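Local coordinates for glutamine aminotransferase class-II domain protein (Ruegeria pomeroyi, PDB 3MDN), which carries a class-II glutamine amidotransferase domain of the Ntn-hydrolase type and probably releases ammonia from glutamine, at residues Gly118-Phe123 / Ala170-Leu175; Met129-Glu134 / Ser145-Leu150. One frame throughout, in Å; residues are numbered along the deposited sequence.

Interaction 1: residues Gly118-Phe123 / Ala170-Leu175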
loop_
_atom_site.group_PDB
_atom_site.type_symbol
_atom_site.label_atom_id
_atom_site.label_comp_id
_atom_site.label_asym_id
_atom_site.label_seq_id
_atom_site.Cartn_x
_atom_site.Cartn_y
_atom_site.Cartn_z
ATOM N N GLY D 118 -30.147 -2.766 -2.483
ATOM C CA GLY D 118 -30.451 -1.607 -3.318
ATOM C C GLY D 118 -30.681 -0.311 -2.541
ATOM O O GLY D 118 -31.488 -0.286 -1.622
ATOM N N GLY D 119 -29.962 0.746 -2.919
ATOM C CA GLY D 119 -30.130 2.085 -2.359
ATOM C C GLY D 119 -29.525 2.215 -0.972
ATOM O O GLY D 119 -29.800 3.175 -0.258
ATOM N N PHE D 120 -28.693 1.245 -0.599
ATOM C CA PHE D 120 -28.174 1.136 0.763
ATOM C C PHE D 120 -27.700 2.476 1.328
ATOM O O PHE D 120 -28.040 2.847 2.460
ATOM C CB PHE D 120 -27.052 0.107 0.791
ATOM C CG PHE D 120 -26.446 -0.103 2.154
ATOM C CD1 PHE D 120 -27.126 -0.832 3.127
ATOM C CD2 PHE D 120 -25.173 0.385 2.442
ATOM C CE1 PHE D 120 -26.558 -1.054 4.351
ATOM C CE2 PHE D 120 -24.592 0.157 3.685
ATOM C CZ PHE D 120 -25.290 -0.540 4.643
ATOM N N GLU D 121 -26.933 3.226 0.540
ATOM C CA GLU D 121 -26.378 4.481 1.068
ATOM C C GLU D 121 -27.450 5.442 1.564
ATOM O O GLU D 121 -27.201 6.214 2.470
ATOM C CB GLU D 121 -25.427 5.158 0.087
ATOM C CG GLU D 121 -24.004 4.658 0.237
ATOM C CD GLU D 121 -23.319 5.145 1.535
ATOM O OE1 GLU D 121 -23.258 6.380 1.779
ATOM O OE2 GLU D 121 -22.833 4.280 2.308
ATOM N N ALA D 122 -28.658 5.345 1.018
ATOM C CA ALA D 122 -29.738 6.220 1.468
ATOM C C ALA D 122 -30.282 5.834 2.860
ATOM O O ALA D 122 -31.021 6.610 3.467
ATOM C CB ALA D 122 -30.857 6.284 0.442
ATOM N N PHE D 123 -29.911 4.666 3.378
ATOM C CA PHE D 123 -30.384 4.295 4.718
ATOM C C PHE D 123 -29.315 3.669 5.605
ATOM O O PHE D 123 -29.630 2.897 6.514
ATOM C CB PHE D 123 -31.644 3.404 4.648
ATOM C CG PHE D 123 -31.457 2.098 3.886
ATOM C CD1 PHE D 123 -31.761 2.011 2.533
ATOM C CD2 PHE D 123 -31.023 0.951 4.541
ATOM C CE1 PHE D 123 -31.610 0.812 1.847
ATOM C CE2 PHE D 123 -30.885 -0.231 3.882
ATOM C CZ PHE D 123 -31.176 -0.313 2.524
ATOM N N ALA D 170 -34.125 -10.543 5.588
ATOM C CA ALA D 170 -35.479 -9.960 5.691
ATOM C C ALA D 170 -35.417 -8.508 6.155
ATOM O O ALA D 170 -36.040 -7.612 5.569
ATOM C CB ALA D 170 -36.374 -10.790 6.656
ATOM N N ARG D 171 -34.666 -8.280 7.222
ATOM C CA ARG D 171 -34.531 -6.938 7.780
ATOM C C ARG D 171 -33.938 -5.943 6.772
ATOM O O ARG D 171 -34.468 -4.840 6.580
ATOM C CB ARG D 171 -33.674 -7.001 9.032
ATOM C CG ARG D 171 -34.485 -7.107 10.288
ATOM C CD ARG D 171 -34.763 -5.664 10.836
ATOM N NE ARG D 171 -34.022 -5.341 12.056
ATOM C CZ ARG D 171 -33.359 -6.234 12.785
ATOM N NH1 ARG D 171 -33.337 -7.504 12.411
ATOM N NH2 ARG D 171 -32.728 -5.859 13.887
ATOM N N LEU D 172 -32.856 -6.333 6.099
ATOM C CA LEU D 172 -32.239 -5.393 5.150
ATOM C C LEU D 172 -33.086 -5.191 3.899
ATOM O O LEU D 172 -33.136 -4.089 3.338
ATOM C CB LEU D 172 -30.832 -5.842 4.767
ATOM C CG LEU D 172 -29.705 -5.523 5.745
ATOM C CD1 LEU D 172 -28.413 -6.184 5.296
ATOM C CD2 LEU D 172 -29.515 -4.035 5.878
ATOM N N GLU D 173 -33.755 -6.257 3.469
ATOM C CA GLU D 173 -34.626 -6.135 2.323
ATOM C C GLU D 173 -35.803 -5.221 2.627
ATOM O O GLU D 173 -36.214 -4.423 1.767
ATOM C CB GLU D 173 -35.101 -7.522 1.828
ATOM C CG GLU D 173 -35.904 -7.458 0.557
ATOM C CD GLU D 173 -36.435 -8.806 0.081
ATOM O OE1 GLU D 173 -35.686 -9.807 0.024
ATOM O OE2 GLU D 173 -37.629 -8.849 -0.290
ATOM N N GLY D 174 -36.343 -5.326 3.843
ATOM C CA GLY D 174 -37.406 -4.411 4.285
ATOM C C GLY D 174 -36.963 -2.950 4.307
ATOM O O GLY D 174 -37.705 -2.046 3.879
ATOM N N LEU D 175 -35.742 -2.692 4.792
ATOM C CA LEU D 175 -35.269 -1.313 4.806
ATOM C C LEU D 175 -35.085 -0.820 3.369
ATOM O O LEU D 175 -35.337 0.353 3.070
ATOM C CB LEU D 175 -33.961 -1.191 5.579
ATOM C CG LEU D 175 -34.081 -1.224 7.108
ATOM C CD1 LEU D 175 -32.714 -1.622 7.759
ATOM C CD2 LEU D 175 -34.593 0.108 7.610
#
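Phe123 on Leu175 is a buried apolar contact on the helical layer of what is probably an Ntn-hydrolase αββα fold, where the loop after strand 116-117 meets helix 161-179. Phe123 holds the N-cap position of helix 124-129. Its CG lies between the backbone N and the carbonyl carbon (chi1 59°), which swings the ring toward the long helix, and ring atom CE2 comes within 3.6 Å of Leu175 CB. The two faces of the ring see carbonyl oxygens: Phe120 O stands 3.7 Å above one, Leu175 O 3.9 Å above the other, both offset toward the rim. Phe120 plays a lighter part, the edge of its ring facing Leu172, Phe120 CE1 4.5 Å from Leu172 CD2. No hydrogen bond joins the segments, but Gly118 O is bonded to Ser176 OG, one residue beyond Leu175. Around this contact, Phe120 and Leu172 also rest on Ala127 of helix 124-129. A serine in place of Phe123 would probably open a gap beside Leu175 and cost the turn most of its apolar hold on the helix. In the plane of the Phe123 ring, Gly118 O meets the edge, 3.6 Å from CE1.

Interaction 2: residues Met129-Glu134 / Ser145-Leu150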
loop_
_atom_site.group_PDB
_atom_site.type_symbol
_atom_site.label_atom_id
_atom_site.label_comp_id
_atom_site.label_asym_id
_atom_site.label_seq_id
_atom_site.Cartn_x
_atom_site.Cartn_y
_atom_site.Cartn_z
HETATM N N MSE D 129 -27.920 1.050 12.884
HETATM C CA MSE D 129 -28.675 1.107 14.137
HETATM C C MSE D 129 -29.242 -0.261 14.508
HETATM O O MSE D 129 -29.412 -0.572 15.685
HETATM C CB MSE D 129 -29.812 2.116 13.986
HETATM C CG MSE D 129 -30.542 2.563 15.284
HETATM SE SE MSE D 129 -32.361 3.237 14.829
HETATM C CE MSE D 129 -33.081 1.612 13.954
ATOM N N ALA D 130 -29.517 -1.073 13.490
ATOM C CA ALA D 130 -30.039 -2.429 13.676
ATOM C C ALA D 130 -29.012 -3.433 14.172
ATOM O O ALA D 130 -29.387 -4.512 14.573
ATOM C CB ALA D 130 -30.653 -2.947 12.395
ATOM N N ILE D 131 -27.726 -3.115 14.112
ATOM C CA ILE D 131 -26.730 -4.035 14.628
ATOM C C ILE D 131 -26.759 -4.061 16.175
ATOM O O ILE D 131 -26.736 -2.999 16.793
ATOM C CB ILE D 131 -25.303 -3.660 14.111
ATOM C CG1 ILE D 131 -25.226 -3.788 12.582
ATOM C CG2 ILE D 131 -24.247 -4.540 14.771
ATOM C CD1 ILE D 131 -24.039 -2.980 11.950
ATOM N N ALA D 132 -26.795 -5.245 16.800
ATOM C CA ALA D 132 -26.772 -5.322 18.279
ATOM C C ALA D 132 -25.492 -4.690 18.804
ATOM O O ALA D 132 -24.448 -4.788 18.150
ATOM C CB ALA D 132 -26.874 -6.757 18.788
ATOM N N ASP D 133 -25.586 -4.075 19.984
ATOM C CA ASP D 133 -24.448 -3.499 20.686
ATOM C C ASP D 133 -23.283 -4.488 20.775
ATOM O O ASP D 133 -22.128 -4.109 20.630
ATOM C CB ASP D 133 -24.840 -3.087 22.125
ATOM C CG ASP D 133 -25.965 -2.047 22.181
ATOM O OD1 ASP D 133 -26.507 -1.851 23.289
ATOM O OD2 ASP D 133 -26.310 -1.424 21.150
ATOM N N GLU D 134 -23.593 -5.747 21.056
ATOM C CA GLU D 134 -22.573 -6.783 21.240
ATOM C C GLU D 134 -21.625 -6.892 20.026
ATOM O O GLU D 134 -20.445 -7.203 20.161
ATOM C CB GLU D 134 -23.277 -8.141 21.427
ATOM C CG GLU D 134 -22.405 -9.264 22.003
ATOM C CD GLU D 134 -23.123 -10.619 22.014
ATOM O OE1 GLU D 134 -24.380 -10.663 22.020
ATOM O OE2 GLU D 134 -22.413 -11.647 22.027
ATOM N N SER D 145 -22.329 -5.387 2.808
ATOM C CA SER D 145 -21.870 -6.741 3.106
ATOM C C SER D 145 -21.543 -6.912 4.577
ATOM O O SER D 145 -21.884 -7.926 5.172
ATOM C CB SER D 145 -20.627 -7.065 2.279
ATOM O OG SER D 145 -20.927 -6.957 0.901
ATOM N N GLU D 146 -20.861 -5.924 5.150
ATOM C CA GLU D 146 -20.405 -6.003 6.539
ATOM C C GLU D 146 -21.592 -5.916 7.484
ATOM O O GLU D 146 -21.674 -6.659 8.447
ATOM C CB GLU D 146 -19.355 -4.943 6.839
ATOM C CG GLU D 146 -18.718 -5.109 8.220
ATOM C CD GLU D 146 -17.701 -4.063 8.571
ATOM O OE1 GLU D 146 -17.862 -2.874 8.166
ATOM O OE2 GLU D 146 -16.752 -4.426 9.318
ATOM N N VAL D 147 -22.537 -5.037 7.174
ATOM C CA VAL D 147 -23.822 -5.049 7.868
ATOM C C VAL D 147 -24.524 -6.415 7.849
ATOM O O VAL D 147 -24.909 -6.929 8.900
ATOM C CB VAL D 147 -24.796 -3.988 7.309
ATOM C CG1 VAL D 147 -26.061 -3.908 8.205
ATOM C CG2 VAL D 147 -24.129 -2.651 7.312
ATOM N N LEU D 148 -24.676 -7.010 6.671
ATOM C CA LEU D 148 -25.362 -8.276 6.571
ATOM C C LEU D 148 -24.724 -9.290 7.552
ATOM O O LEU D 148 -25.413 -10.051 8.243
ATOM C CB LEU D 148 -25.277 -8.795 5.133
ATOM C CG LEU D 148 -26.448 -9.458 4.382
ATOM C CD1 LEU D 148 -25.892 -10.485 3.421
ATOM C CD2 LEU D 148 -27.520 -10.091 5.284
ATOM N N PHE D 149 -23.401 -9.316 7.589
ATOM C CA PHE D 149 -22.680 -10.264 8.448
ATOM C C PHE D 149 -22.947 -9.976 9.920
ATOM O O PHE D 149 -23.267 -10.864 10.688
ATOM C CB PHE D 149 -21.180 -10.179 8.178
ATOM C CG PHE D 149 -20.317 -11.027 9.096
ATOM C CD1 PHE D 149 -20.648 -12.338 9.405
ATOM C CD2 PHE D 149 -19.110 -10.515 9.573
ATOM C CE1 PHE D 149 -19.795 -13.122 10.207
ATOM C CE2 PHE D 149 -18.270 -11.283 10.396
ATOM C CZ PHE D 149 -18.614 -12.581 10.700
ATOM N N LEU D 150 -22.816 -8.728 10.310
ATOM C CA LEU D 150 -22.981 -8.382 11.740
ATOM C C LEU D 150 -24.433 -8.484 12.196
ATOM O O LEU D 150 -24.700 -8.859 13.346
ATOM C CB LEU D 150 -22.414 -6.999 12.022
ATOM C CG LEU D 150 -20.928 -6.935 11.673
ATOM C CD1 LEU D 150 -20.426 -5.551 11.941
ATOM C CD2 LEU D 150 -20.098 -7.977 12.458
#
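Ile131 reaches from the turn between helices 124-129 and 133-136 onto Leu150 and Val147 of helix 144-154, within the helical layer of the probable Ntn-hydrolase αββα fold. From CB, which is directed toward the helix, the side chain divides. The shorter branch, CG2, settles against the root of Leu150, 4.1 Å from its CB. The longer branch leaves through CG1, beside the backbone N and anti to the carbonyl carbon (chi1 -63°). Ile131 CG1 passes the same Leu150 CB at 4.3 Å, so both branches lean on that one atom from the same side. An extended second torsion (chi2 160°) then carries Ile131 CD1 onward to the preceding turn of the helix, where it lies 4.4 Å from Val147 CG1. This tip, Ile131 CD1, remains near Leu150 as well, 4.3 Å from Leu150 CB. Val147 and Leu150, three residues apart in sequence, thus offer neighbouring points on one side of the helix, and Ile131 spans them. The three residues are buried, and the distances describe a light van der Waals contact without a direct hydrogen bond between the segments.

Polar support comes from Ser154 on the same helix: its OG takes the N-H of Ala132 and is also bonded to Leu150 O, joining the backbone of the turn to that of the helix. On the subunit side, Lys125 NZ of a neighbouring subunit is hydrogen-bonded to both Met129 O and Ile131 O, so this turn belongs to an interface as well as to the core. Leu150 CD1 runs past the isoleucine, 4.4 Å from Ile131 CD1.

Overall arrangement
Along the chain, strand 116-117 runs into 118-123, the first half of interaction 1, and helix 124-129 follows. Both segments of interaction 2 come next: 129-134, then, past helix 133-136, 145-150 on helix 144-154. Helix 161-179 finally supplies 170-175 and closes interaction 1, so the shorter loop of interaction 2 is nested inside the longer one. Their centres are about 13 Å apart and they meet directly. Phe120 CZ packs on Val147 CG2 at 3.6 Å, and Leu172 CD1 lies 3.9 Å from Leu148 CA. Together they tie the turns flanking helix 124-129 to the two consecutive helices 144-154 and 161-179.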